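Putative vitamin-B12 independent methionine synthase family protein (Listeria monocytogenes, PDB 1YPX) probably transfers a methyl group from a methylated, glutamylated folate to homocysteine, yielding methionine without cobalamin and with the help of zinc. Local coordinates at residues I322-L325 / S326-R329; L264-D267 / G268-L271; H227-A230 / D231-I234; E349-D352 / K353-Y356; K47-V50 / E51-E55. All coordinates share one frame; numbering follows the deposited sequence.

Contact 1 (I322-L325 / S326-R329); sequences IVPL and SQLR
A local hydrophobic contact between Val-323 and Leu-328 spans the loop that leads from the end of helix 310-322 into strand 328-332, an outermost strand of the parallel sheet. The two side chains cross at about a right angle, and CG2 of Val-323 touches CD2 of Leu-328 at 3.3 Å. Leu-328 has CG anti to its carbonyl carbon (chi1 -66°), a setting that carries the isobutyl group back over the loop. Both are branched, wholly apolar residues, as suits a buried spot walled by Val-287, Ile-294 and Ala-319. Between them the chain makes a short 3-10 turn. Its first bond runs from Gln-327 N to Pro-324 O (2.9 Å). The second, from Leu-328 N to Leu-325 O, is longer at 3.2 Å, and the same carbonyl oxygen also takes a hydrogen bond from Trp-365 NE1. A helix, a tight turn and a return to a parallel neighbouring strand form the second half of a beta-alpha-beta crossover, here from strand 293-299, as in TIM-barrel proteins. Pro-324, whose ring limits phi, opens the turn; its CG lies 3.7 Å from CG of Gln-327. Arg-329 curls back to hold the turn from its far end. Its NH1 bonds to Ser-326 O at 2.9 Å, with that oxygen in the guanidinium plane, and less directly to Leu-328 O at 3.2 Å. NE of the same guanidinium donates to the backbone oxygen of Pro-6.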
loop_
_atom_site.group_PDB
_atom_site.type_symbol
_atom_site.label_atom_id
_atom_site.label_comp_id
_atom_site.label_asym_id
_atom_site.label_seq_id
_atom_site.Cartn_x
_atom_site.Cartn_y
_atom_site.Cartn_z
ATOM N N ILE A 322 5.798 16.513 -17.768
ATOM C CA ILE A 322 4.578 15.810 -18.166
ATOM C C ILE A 322 3.379 16.100 -17.257
ATOM O O ILE A 322 2.258 16.257 -17.738
ATOM C CB ILE A 322 4.833 14.285 -18.211
ATOM C CG1 ILE A 322 6.004 13.991 -19.157
ATOM C CG2 ILE A 322 3.597 13.552 -18.697
ATOM C CD1 ILE A 322 6.540 12.577 -19.048
ATOM N N VAL A 323 3.618 16.178 -15.948
ATOM C CA VAL A 323 2.563 16.446 -14.969
ATOM C C VAL A 323 3.090 17.428 -13.928
ATOM O O VAL A 323 4.121 17.185 -13.306
ATOM C CB VAL A 323 2.144 15.157 -14.258
ATOM C CG1 VAL A 323 1.489 14.205 -15.247
ATOM C CG2 VAL A 323 3.365 14.497 -13.643
ATOM N N PRO A 324 2.369 18.534 -13.700
ATOM C CA PRO A 324 2.785 19.555 -12.730
ATOM C C PRO A 324 3.439 19.075 -11.429
ATOM O O PRO A 324 2.950 18.165 -10.762
ATOM C CB PRO A 324 1.506 20.382 -12.505
ATOM C CG PRO A 324 0.387 19.515 -12.989
ATOM C CD PRO A 324 0.991 18.773 -14.162
ATOM N N LEU A 325 4.556 19.711 -11.082
ATOM C CA LEU A 325 5.309 19.371 -9.878
ATOM C C LEU A 325 4.411 19.522 -8.652
ATOM O O LEU A 325 4.630 18.885 -7.613
ATOM C CB LEU A 325 6.533 20.297 -9.750
ATOM C CG LEU A 325 7.562 20.073 -8.630
ATOM C CD1 LEU A 325 8.453 18.867 -8.948
ATOM C CD2 LEU A 325 8.416 21.316 -8.491
ATOM N N SER A 326 3.398 20.374 -8.793
ATOM C CA SER A 326 2.437 20.644 -7.725
ATOM C C SER A 326 1.745 19.365 -7.244
ATOM O O SER A 326 1.309 19.273 -6.093
ATOM C CB SER A 326 1.372 21.641 -8.210
ATOM O OG SER A 326 0.700 21.149 -9.363
ATOM N N GLN A 327 1.651 18.378 -8.126
ATOM C CA GLN A 327 0.995 17.136 -7.773
ATOM C C GLN A 327 1.878 15.907 -7.868
ATOM O O GLN A 327 1.421 14.845 -8.263
ATOM C CB GLN A 327 -0.266 16.948 -8.624
ATOM C CG GLN A 327 -0.098 17.329 -10.088
ATOM C CD GLN A 327 -1.371 17.144 -10.886
ATOM O OE1 GLN A 327 -1.888 16.033 -10.996
ATOM N NE2 GLN A 327 -1.884 18.233 -11.445
ATOM N N LEU A 328 3.145 16.043 -7.503
ATOM C CA LEU A 328 4.041 14.897 -7.533
ATOM C C LEU A 328 4.640 14.716 -6.141
ATOM O O LEU A 328 4.806 15.681 -5.382
ATOM C CB LEU A 328 5.143 15.092 -8.593
ATOM C CG LEU A 328 4.729 15.124 -10.079
ATOM C CD1 LEU A 328 5.951 15.314 -10.975
ATOM C CD2 LEU A 328 4.022 13.826 -10.444
ATOM N N ARG A 329 4.926 13.466 -5.798
ATOM C CA ARG A 329 5.500 13.133 -4.496
ATOM C C ARG A 329 6.695 12.214 -4.676
ATOM O O ARG A 329 6.860 11.613 -5.725
ATOM C CB ARG A 329 4.458 12.457 -3.596
ATOM C CG ARG A 329 3.522 13.416 -2.841
ATOM C CD ARG A 329 2.730 14.287 -3.769
ATOM N NE ARG A 329 1.835 15.203 -3.063
ATOM C CZ ARG A 329 1.485 16.402 -3.525
ATOM N NH1 ARG A 329 1.954 16.843 -4.680
ATOM N NH2 ARG A 329 0.647 17.157 -2.846
#

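Contact 2 (L264-D267 / G268-L271)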
loop_
_atom_site.group_PDB
_atom_site.type_symbol
_atom_site.label_atom_id
_atom_site.label_comp_id
_atom_site.label_asym_id
_atom_site.label_seq_id
_atom_site.Cartn_x
_atom_site.Cartn_y
_atom_site.Cartn_z
ATOM N N LEU A 264 -9.080 4.705 -12.892
ATOM C CA LEU A 264 -9.065 4.426 -11.454
ATOM C C LEU A 264 -9.366 5.669 -10.621
ATOM O O LEU A 264 -8.678 6.678 -10.744
ATOM C CB LEU A 264 -7.695 3.878 -11.062
ATOM C CG LEU A 264 -7.681 2.631 -10.196
ATOM C CD1 LEU A 264 -8.499 2.888 -8.941
ATOM C CD2 LEU A 264 -8.242 1.467 -10.984
ATOM N N ASN A 265 -10.370 5.587 -9.752
ATOM C CA ASN A 265 -10.754 6.724 -8.912
ATOM C C ASN A 265 -9.999 6.810 -7.597
ATOM O O ASN A 265 -10.592 6.954 -6.523
ATOM C CB ASN A 265 -12.251 6.683 -8.640
ATOM C CG ASN A 265 -13.049 6.927 -9.883
ATOM O OD1 ASN A 265 -12.829 7.918 -10.573
ATOM N ND2 ASN A 265 -13.976 6.033 -10.185
ATOM N N ILE A 266 -8.677 6.755 -7.697
ATOM C CA ILE A 266 -7.817 6.790 -6.532
ATOM C C ILE A 266 -7.126 8.147 -6.346
ATOM O O ILE A 266 -6.897 8.878 -7.305
ATOM C CB ILE A 266 -6.823 5.603 -6.626
ATOM C CG1 ILE A 266 -7.045 4.679 -5.437
ATOM C CG2 ILE A 266 -5.393 6.069 -6.704
ATOM C CD1 ILE A 266 -6.410 3.327 -5.602
ATOM N N ASP A 267 -6.811 8.490 -5.104
ATOM C CA ASP A 267 -6.194 9.777 -4.825
ATOM C C ASP A 267 -4.736 9.909 -5.224
ATOM O O ASP A 267 -4.354 10.900 -5.834
ATOM C CB ASP A 267 -6.358 10.106 -3.349
ATOM C CG ASP A 267 -7.803 10.191 -2.946
ATOM O OD1 ASP A 267 -8.492 11.095 -3.470
ATOM O OD2 ASP A 267 -8.252 9.355 -2.125
ATOM N N GLY A 268 -3.922 8.923 -4.870
ATOM C CA GLY A 268 -2.525 8.976 -5.217
ATOM C C GLY A 268 -2.064 7.592 -5.583
ATOM O O GLY A 268 -2.732 6.612 -5.252
ATOM N N PHE A 269 -0.916 7.511 -6.251
ATOM C CA PHE A 269 -0.327 6.236 -6.692
ATOM C C PHE A 269 1.164 6.141 -6.336
ATOM O O PHE A 269 1.936 7.039 -6.655
ATOM C CB PHE A 269 -0.450 6.100 -8.216
ATOM C CG PHE A 269 -1.749 5.511 -8.690
ATOM C CD1 PHE A 269 -2.011 4.151 -8.533
ATOM C CD2 PHE A 269 -2.683 6.300 -9.352
ATOM C CE1 PHE A 269 -3.190 3.580 -9.040
ATOM C CE2 PHE A 269 -3.866 5.746 -9.865
ATOM C CZ PHE A 269 -4.119 4.379 -9.709
ATOM N N PHE A 270 1.568 5.057 -5.685
ATOM C CA PHE A 270 2.977 4.860 -5.360
ATOM C C PHE A 270 3.587 3.958 -6.432
ATOM O O PHE A 270 3.451 2.723 -6.395
ATOM C CB PHE A 270 3.154 4.232 -3.980
ATOM C CG PHE A 270 2.967 5.209 -2.848
ATOM C CD1 PHE A 270 1.693 5.687 -2.524
ATOM C CD2 PHE A 270 4.064 5.639 -2.094
ATOM C CE1 PHE A 270 1.515 6.575 -1.459
ATOM C CE2 PHE A 270 3.907 6.522 -1.027
ATOM C CZ PHE A 270 2.629 6.993 -0.703
ATOM N N LEU A 271 4.241 4.615 -7.393
ATOM C CA LEU A 271 4.894 3.997 -8.550
ATOM C C LEU A 271 6.391 3.889 -8.339
ATOM O O LEU A 271 7.034 4.889 -8.032
ATOM C CB LEU A 271 4.659 4.863 -9.783
ATOM C CG LEU A 271 3.205 5.162 -10.108
ATOM C CD1 LEU A 271 3.095 6.338 -11.090
ATOM C CD2 LEU A 271 2.606 3.902 -10.694
#
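Ile-266 and Phe-269 make the main apolar contact, a CH-pi interaction in which the CG2 methyl sits over one face of the phenyl ring. CG2 of Ile-266 is 3.7 Å from the centroid of the Phe-269 ring and 17° off its normal. The methyl is shifted a little toward the rim, and CE2 of Phe-269 is its nearest ring atom at 3.5 Å. A second apolar touch reaches the same ring from another direction: CB of Leu-264 lies in the ring plane, 3.9 Å from CZ. The first torsion of Phe-269 (chi1 -86°) swings the ring back over the residues that precede the strand. A broad, flat ring suits this place because it can offer a face to one aliphatic chain and an edge to another.

Polar interactions lie in the backbone and at Asp-267. Asn-265 is the centre of an inverse gamma turn, closed by a weak bond from Ile-266 N to Leu-264 O at 3.0 Å. CB of Asp-267 points away from the start of the strand, and OD2 accepts from Ile-234 N and pairs with Lys-228 in a salt bridge.

The loop between helix 258-261 and strand 268-272 is thus packed into the interior: Phe-261 meets the Phe-269 ring edge-to-face, Leu-264 rests on helix 213-224, and strand 268-272 runs between the parallel strands 233-238 and 293-299.

Contact 3 (H227-A230 / D231-I234)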
loop_
_atom_site.group_PDB
_atom_site.type_symbol
_atom_site.label_atom_id
_atom_site.label_comp_id
_atom_site.label_asym_id
_atom_site.label_seq_id
_atom_site.Cartn_x
_atom_site.Cartn_y
_atom_site.Cartn_z
ATOM N N HIS A 227 -17.807 4.072 -1.879
ATOM C CA HIS A 227 -18.274 4.844 -0.728
ATOM C C HIS A 227 -17.117 5.355 0.131
ATOM O O HIS A 227 -17.097 5.154 1.348
ATOM C CB HIS A 227 -19.212 3.986 0.127
ATOM C CG HIS A 227 -20.431 3.502 -0.601
ATOM N ND1 HIS A 227 -20.892 2.207 -0.495
ATOM C CD2 HIS A 227 -21.303 4.146 -1.416
ATOM C CE1 HIS A 227 -21.996 2.074 -1.211
ATOM N NE2 HIS A 227 -22.267 3.236 -1.780
ATOM N N LYS A 228 -16.163 6.024 -0.507
ATOM C CA LYS A 228 -14.994 6.568 0.183
ATOM C C LYS A 228 -15.285 7.965 0.714
ATOM O O LYS A 228 -15.581 8.882 -0.054
ATOM C CB LYS A 228 -13.793 6.626 -0.779
ATOM C CG LYS A 228 -12.435 6.930 -0.125
ATOM C CD LYS A 228 -11.980 8.394 -0.261
ATOM C CE LYS A 228 -11.615 8.756 -1.707
ATOM N NZ LYS A 228 -10.999 10.112 -1.803
ATOM N N PRO A 229 -15.209 8.140 2.041
ATOM C CA PRO A 229 -15.455 9.428 2.687
ATOM C C PRO A 229 -14.601 10.531 2.064
ATOM O O PRO A 229 -13.506 10.280 1.548
ATOM C CB PRO A 229 -15.063 9.169 4.140
ATOM C CG PRO A 229 -15.404 7.746 4.322
ATOM C CD PRO A 229 -14.918 7.103 3.045
ATOM N N ALA A 230 -15.101 11.756 2.141
ATOM C CA ALA A 230 -14.416 12.913 1.586
ATOM C C ALA A 230 -13.040 13.211 2.204
ATOM O O ALA A 230 -12.112 13.592 1.491
ATOM C CB ALA A 230 -15.317 14.131 1.716
ATOM N N ASP A 231 -12.909 13.045 3.519
ATOM C CA ASP A 231 -11.641 13.330 4.210
ATOM C C ASP A 231 -10.675 12.153 4.298
ATOM O O ASP A 231 -9.639 12.245 4.957
ATOM C CB ASP A 231 -11.903 13.819 5.634
ATOM C CG ASP A 231 -12.657 12.801 6.463
ATOM O OD1 ASP A 231 -12.636 12.891 7.714
ATOM O OD2 ASP A 231 -13.284 11.908 5.855
HETATM N N MSE A 232 -11.016 11.040 3.664
HETATM C CA MSE A 232 -10.131 9.893 3.700
HETATM C C MSE A 232 -9.364 9.802 2.386
HETATM O O MSE A 232 -9.928 9.999 1.307
HETATM C CB MSE A 232 -10.920 8.607 3.946
HETATM C CG MSE A 232 -10.031 7.371 4.054
HETATM SE SE MSE A 232 -11.018 5.697 4.236
HETATM C CE MSE A 232 -11.973 5.802 2.579
ATOM N N VAL A 233 -8.069 9.515 2.482
ATOM C CA VAL A 233 -7.217 9.396 1.301
ATOM C C VAL A 233 -6.975 7.908 1.020
ATOM O O VAL A 233 -6.704 7.120 1.927
ATOM C CB VAL A 233 -5.856 10.133 1.532
ATOM C CG1 VAL A 233 -4.963 10.012 0.301
ATOM C CG2 VAL A 233 -6.097 11.599 1.859
ATOM N N ILE A 234 -7.108 7.513 -0.239
ATOM C CA ILE A 234 -6.862 6.129 -0.592
ATOM C C ILE A 234 -5.847 6.051 -1.708
ATOM O O ILE A 234 -6.159 6.282 -2.872
ATOM C CB ILE A 234 -8.142 5.398 -1.007
ATOM C CG1 ILE A 234 -9.052 5.246 0.231
ATOM C CG2 ILE A 234 -7.778 4.036 -1.629
ATOM C CD1 ILE A 234 -10.254 4.294 0.069
#
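The type I beta turn from Pro-229 to Met-232 ends the loop between helix 213-224 and strand 233-238. Its closing bond, from Met-232 N to Pro-229 O, is weak at 3.4 Å. Proline suits the first position of the turn, since its ring restricts the backbone as the chain begins to bend. The small Ala-230 and polar Asp-231 fill the exposed corner.

Lys-228 runs alongside the turn to the start of the strand. Its CG lies anti to the backbone N (chi1 -169°), and bends at the next two bonds bring the amine over the strand, where NZ makes a weak 3.3 Å bond to Met-232 O. The stronger partner of NZ is Asp-267, with which it forms a salt bridge. On the way the aliphatic part slides past Ile-234 in the opposite direction, with CG of Lys-228 3.4 Å from CD1 of Ile-234. A long chain that is greasy in the middle and charged at the end can serve both neighbours. Met-232, a selenomethionine, brings its end close to Pro-229, but the placing of its terminal methyl is doubtful.

Asp-231 bends back toward the proline: OD2 is 3.7 Å from CB of Pro-229. Its carboxylate bonds to two residues beyond the turn, through OD1 in a salt bridge with Arg-182 and through OD2 with the hydroxyl of Tyr-177. The turn lies in an alpha-to-beta loop, the link from an outer helix to the N-terminal end of the next parallel strand, as in TIM-barrel-like folds.

Contact 4 (E349-D352 / K353-Y356)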
loop_
_atom_site.group_PDB
_atom_site.type_symbol
_atom_site.label_atom_id
_atom_site.label_comp_id
_atom_site.label_asym_id
_atom_site.label_seq_id
_atom_site.Cartn_x
_atom_site.Cartn_y
_atom_site.Cartn_z
ATOM N N GLU A 349 20.802 2.011 7.649
ATOM C CA GLU A 349 20.696 2.432 6.259
ATOM C C GLU A 349 19.269 2.867 5.921
ATOM O O GLU A 349 19.061 3.876 5.246
ATOM C CB GLU A 349 21.138 1.282 5.346
ATOM C CG GLU A 349 22.348 1.608 4.486
ATOM C CD GLU A 349 21.989 2.456 3.278
ATOM O OE1 GLU A 349 21.965 1.899 2.154
ATOM O OE2 GLU A 349 21.717 3.672 3.452
ATOM N N GLN A 350 18.302 2.093 6.413
ATOM C CA GLN A 350 16.869 2.326 6.201
ATOM C C GLN A 350 16.419 3.751 6.535
ATOM O O GLN A 350 15.983 4.509 5.656
ATOM C CB GLN A 350 16.047 1.328 7.042
ATOM C CG GLN A 350 14.513 1.428 6.891
ATOM C CD GLN A 350 13.751 0.504 7.846
ATOM O OE1 GLN A 350 13.864 0.618 9.061
ATOM N NE2 GLN A 350 12.967 -0.407 7.291
ATOM N N TRP A 351 16.519 4.107 7.811
ATOM C CA TRP A 351 16.108 5.429 8.252
ATOM C C TRP A 351 16.928 6.529 7.598
ATOM O O TRP A 351 16.448 7.647 7.418
ATOM C CB TRP A 351 16.175 5.521 9.783
ATOM C CG TRP A 351 15.155 4.610 10.471
ATOM C CD1 TRP A 351 13.781 4.643 10.338
ATOM C CD2 TRP A 351 15.439 3.521 11.362
ATOM N NE1 TRP A 351 13.209 3.643 11.089
ATOM C CE2 TRP A 351 14.199 2.942 11.724
ATOM C CE3 TRP A 351 16.620 2.978 11.886
ATOM C CZ2 TRP A 351 14.111 1.845 12.591
ATOM C CZ3 TRP A 351 16.531 1.882 12.750
ATOM C CH2 TRP A 351 15.284 1.330 13.091
ATOM N N ASP A 352 18.162 6.216 7.220
ATOM C CA ASP A 352 18.992 7.221 6.571
ATOM C C ASP A 352 18.405 7.560 5.206
ATOM O O ASP A 352 18.324 8.732 4.817
ATOM C CB ASP A 352 20.433 6.726 6.441
ATOM C CG ASP A 352 21.217 6.905 7.726
ATOM O OD1 ASP A 352 22.427 6.568 7.744
ATOM O OD2 ASP A 352 20.613 7.392 8.717
ATOM N N LYS A 353 17.986 6.535 4.476
ATOM C CA LYS A 353 17.383 6.774 3.181
ATOM C C LYS A 353 16.052 7.514 3.353
ATOM O O LYS A 353 15.595 8.191 2.434
ATOM C CB LYS A 353 17.177 5.453 2.445
ATOM C CG LYS A 353 18.471 4.808 1.993
ATOM C CD LYS A 353 18.205 3.486 1.301
ATOM C CE LYS A 353 19.290 3.170 0.280
ATOM N NZ LYS A 353 19.326 4.202 -0.809
ATOM N N LEU A 354 15.434 7.392 4.530
ATOM C CA LEU A 354 14.167 8.083 4.785
ATOM C C LEU A 354 14.382 9.572 5.012
ATOM O O LEU A 354 13.641 10.401 4.489
ATOM C CB LEU A 354 13.440 7.483 5.992
ATOM C CG LEU A 354 12.685 6.169 5.756
ATOM C CD1 LEU A 354 11.990 5.741 7.040
ATOM C CD2 LEU A 354 11.676 6.351 4.637
ATOM N N ARG A 355 15.407 9.902 5.792
ATOM C CA ARG A 355 15.738 11.286 6.074
ATOM C C ARG A 355 16.159 11.876 4.728
ATOM O O ARG A 355 16.017 13.074 4.475
ATOM C CB ARG A 355 16.897 11.353 7.072
ATOM C CG ARG A 355 16.933 10.187 8.060
ATOM C CD ARG A 355 17.993 10.377 9.146
ATOM N NE ARG A 355 17.497 11.177 10.262
ATOM C CZ ARG A 355 17.247 10.690 11.475
ATOM N NH1 ARG A 355 16.792 11.490 12.444
ATOM N NH2 ARG A 355 17.467 9.401 11.719
ATOM N N TYR A 356 16.675 11.015 3.857
ATOM C CA TYR A 356 17.100 11.441 2.526
ATOM C C TYR A 356 15.854 11.860 1.727
ATOM O O TYR A 356 15.870 12.857 0.997
ATOM C CB TYR A 356 17.832 10.289 1.831
ATOM C CG TYR A 356 18.512 10.655 0.528
ATOM C CD1 TYR A 356 18.420 9.809 -0.574
ATOM C CD2 TYR A 356 19.291 11.810 0.410
ATOM C CE1 TYR A 356 19.081 10.087 -1.757
ATOM C CE2 TYR A 356 19.963 12.098 -0.779
ATOM C CZ TYR A 356 19.853 11.226 -1.857
ATOM O OH TYR A 356 20.531 11.471 -3.031
#
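Lys-353 lies against Glu-349 one turn earlier on helix 347-364, and this is the tighter part of the contact, with Lys-353 buried and Glu-349 partly exposed. The lysine chain sets out beside its own backbone N (chi1 -70°), which brings CG to 3.4 Å from Glu-349 O and 3.7 Å from Glu-349 OE2. Farther out, CE of Lys-353 approaches Glu-349 OE1 at 3.5 Å; the carboxylate thus flanks the methylenes. The helical bond from Lys-353 N to Glu-349 O is 3.0 Å long. Trp-351 and the buried Leu-354 meet more lightly, CD1 to CD1 at 3.9 Å, and cross obliquely. The broad indole of Trp-351 suits a surface that faces another helix: it packs on Tyr-48, Lys-52 and Val-56 of helix 35-56.

The other side is looser. Asp-352 and Arg-355 are exposed, and OD2 of the aspartate comes no nearer the arginine chain than 4.0 Å, at CD. Their carboxylate and guanidinium planes stand 69° apart, so any attraction between the opposite charges is probably weak, short of a salt bridge. Charged residues suit this exposed flank, though Arg-355 also packs on Val-56.

At the buried end, NZ of Lys-353 stays 4.6 Å from Glu-349 OE1 because a final bend turns it away, to a salt bridge with Glu-307 and a hydrogen bond with Thr-300. With two acidic groups close by, the amine would probably remain protonated despite its burial.

Contact 5 (K47-V50 / E51-E55); sequences KYIV and EKQKE
Tyr-48 and Lys-52, four residues apart on helix 35-56, lay an aliphatic chain over an aromatic face. CB of Lys-52 starts equally near the carbonyl oxygens of Tyr-48 and Ile-49. CG sits over the Tyr-48 ring, 4.1 Å from its centroid and 21° off the normal, in a CH-pi contact offset toward the rim. The bend at the next bond (chi2 -59°) then turns the chain along the ring: CD lies 4.1 Å from Tyr-48 OH, and CE approaches CE2 at 3.3 Å. At the tip, NZ forms a salt bridge of 3.1 Å with OE2 of Glu-55, on the syn side but tilted from the carboxylate plane.

Elsewhere on the helix, Val-50 and Lys-54 lie side by side, CG1 to CD at 3.8 Å. Gln-53 bonds from its backbone N to Ile-49 O at 3.1 Å, while its amide NE2 finds its stronger partner in Thr-62 O. Val-50 suits the face toward strand 60-61, and Ile-49 the buried side against Phe-66; long lysines and glutamates suit the more exposed flanks. Such apolar and charged faces are typical of an amphipathic alpha-helix outside a TIM-barrel-like fold.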
loop_
_atom_site.group_PDB
_atom_site.type_symbol
_atom_site.label_atom_id
_atom_site.label_comp_id
_atom_site.label_asym_id
_atom_site.label_seq_id
_atom_site.Cartn_x
_atom_site.Cartn_y
_atom_site.Cartn_z
ATOM N N LYS A 47 5.842 0.414 18.518
ATOM C CA LYS A 47 6.038 1.705 19.178
ATOM C C LYS A 47 7.427 2.272 18.872
ATOM O O LYS A 47 7.588 3.469 18.600
ATOM C CB LYS A 47 5.855 1.583 20.698
ATOM C CG LYS A 47 4.408 1.649 21.160
ATOM C CD LYS A 47 4.307 2.080 22.615
ATOM C CE LYS A 47 2.858 2.134 23.102
ATOM N NZ LYS A 47 2.244 0.782 23.245
ATOM N N TYR A 48 8.431 1.407 18.909
ATOM C CA TYR A 48 9.787 1.833 18.621
ATOM C C TYR A 48 9.930 2.378 17.191
ATOM O O TYR A 48 10.577 3.408 16.983
ATOM C CB TYR A 48 10.758 0.673 18.874
ATOM C CG TYR A 48 12.142 0.947 18.361
ATOM C CD1 TYR A 48 12.603 0.321 17.200
ATOM C CD2 TYR A 48 12.968 1.889 18.981
ATOM C CE1 TYR A 48 13.840 0.625 16.660
ATOM C CE2 TYR A 48 14.215 2.200 18.447
ATOM C CZ TYR A 48 14.639 1.562 17.279
ATOM O OH TYR A 48 15.854 1.874 16.717
ATOM N N ILE A 49 9.328 1.702 16.211
ATOM C CA ILE A 49 9.408 2.169 14.817
ATOM C C ILE A 49 8.522 3.400 14.567
ATOM O O ILE A 49 8.770 4.176 13.641
ATOM C CB ILE A 49 9.030 1.044 13.768
ATOM C CG1 ILE A 49 7.545 0.674 13.870
ATOM C CG2 ILE A 49 9.910 -0.193 13.981
ATOM C CD1 ILE A 49 7.077 -0.295 12.792
ATOM N N VAL A 50 7.483 3.566 15.388
ATOM C CA VAL A 50 6.591 4.714 15.260
ATOM C C VAL A 50 7.392 5.985 15.521
ATOM O O VAL A 50 7.342 6.930 14.734
ATOM C CB VAL A 50 5.420 4.660 16.271
ATOM C CG1 VAL A 50 4.661 5.986 16.263
ATOM C CG2 VAL A 50 4.482 3.529 15.915
ATOM N N GLU A 51 8.139 6.011 16.625
ATOM C CA GLU A 51 8.933 7.193 16.940
ATOM C C GLU A 51 10.008 7.452 15.888
ATOM O O GLU A 51 10.216 8.599 15.479
ATOM C CB GLU A 51 9.586 7.083 18.326
ATOM C CG GLU A 51 8.935 7.988 19.411
ATOM C CD GLU A 51 8.884 9.478 19.028
ATOM O OE1 GLU A 51 8.153 9.829 18.075
ATOM O OE2 GLU A 51 9.567 10.302 19.682
ATOM N N LYS A 52 10.675 6.390 15.442
ATOM C CA LYS A 52 11.731 6.519 14.444
ATOM C C LYS A 52 11.263 7.165 13.136
ATOM O O LYS A 52 12.001 7.948 12.524
ATOM C CB LYS A 52 12.372 5.152 14.179
ATOM C CG LYS A 52 13.103 4.599 15.403
ATOM C CD LYS A 52 14.221 5.555 15.889
ATOM C CE LYS A 52 14.568 5.338 17.382
ATOM N NZ LYS A 52 15.671 6.200 17.956
ATOM N N GLN A 53 10.038 6.855 12.712
ATOM C CA GLN A 53 9.501 7.437 11.487
ATOM C C GLN A 53 9.300 8.931 11.741
ATOM O O GLN A 53 9.383 9.767 10.833
ATOM C CB GLN A 53 8.160 6.782 11.109
ATOM C CG GLN A 53 8.211 5.288 10.780
ATOM C CD GLN A 53 6.844 4.707 10.375
ATOM O OE1 GLN A 53 6.206 5.156 9.411
ATOM N NE2 GLN A 53 6.399 3.699 11.113
ATOM N N LYS A 54 9.054 9.272 12.998
ATOM C CA LYS A 54 8.847 10.668 13.346
ATOM C C LYS A 54 10.187 11.397 13.490
ATOM O O LYS A 54 10.318 12.545 13.057
ATOM C CB LYS A 54 7.982 10.740 14.605
ATOM C CG LYS A 54 6.570 10.239 14.304
ATOM C CD LYS A 54 5.912 9.537 15.474
ATOM C CE LYS A 54 5.484 10.499 16.541
ATOM N NZ LYS A 54 4.783 9.767 17.618
ATOM N N GLU A 55 11.185 10.716 14.050
ATOM C CA GLU A 55 12.510 11.307 14.204
ATOM C C GLU A 55 13.228 11.496 12.856
ATOM O O GLU A 55 14.240 12.212 12.784
ATOM C CB GLU A 55 13.400 10.462 15.127
ATOM C CG GLU A 55 13.006 10.468 16.602
ATOM C CD GLU A 55 13.763 9.424 17.418
ATOM O OE1 GLU A 55 13.261 9.034 18.499
ATOM O OE2 GLU A 55 14.861 8.998 16.982
#

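How the contacts relate
From the N terminus the order is contact 5, contact 3, contact 2, contact 1 and contact 4. Each stays within one continuous stretch, so they follow in series and none nests or crosses. Contacts 3, 2 and 1 each close a loop leading into a strand of the one parallel sheet. Contacts 3 and 2 serve neighbouring strands and touch through Asp-267; contact 1 serves an outermost strand, its centre about 13 Å from that of contact 2. Contacts 5 and 4 lie within helices 35-56 and 347-364, and they touch where these two helices pack together, bringing an early helix against the last one.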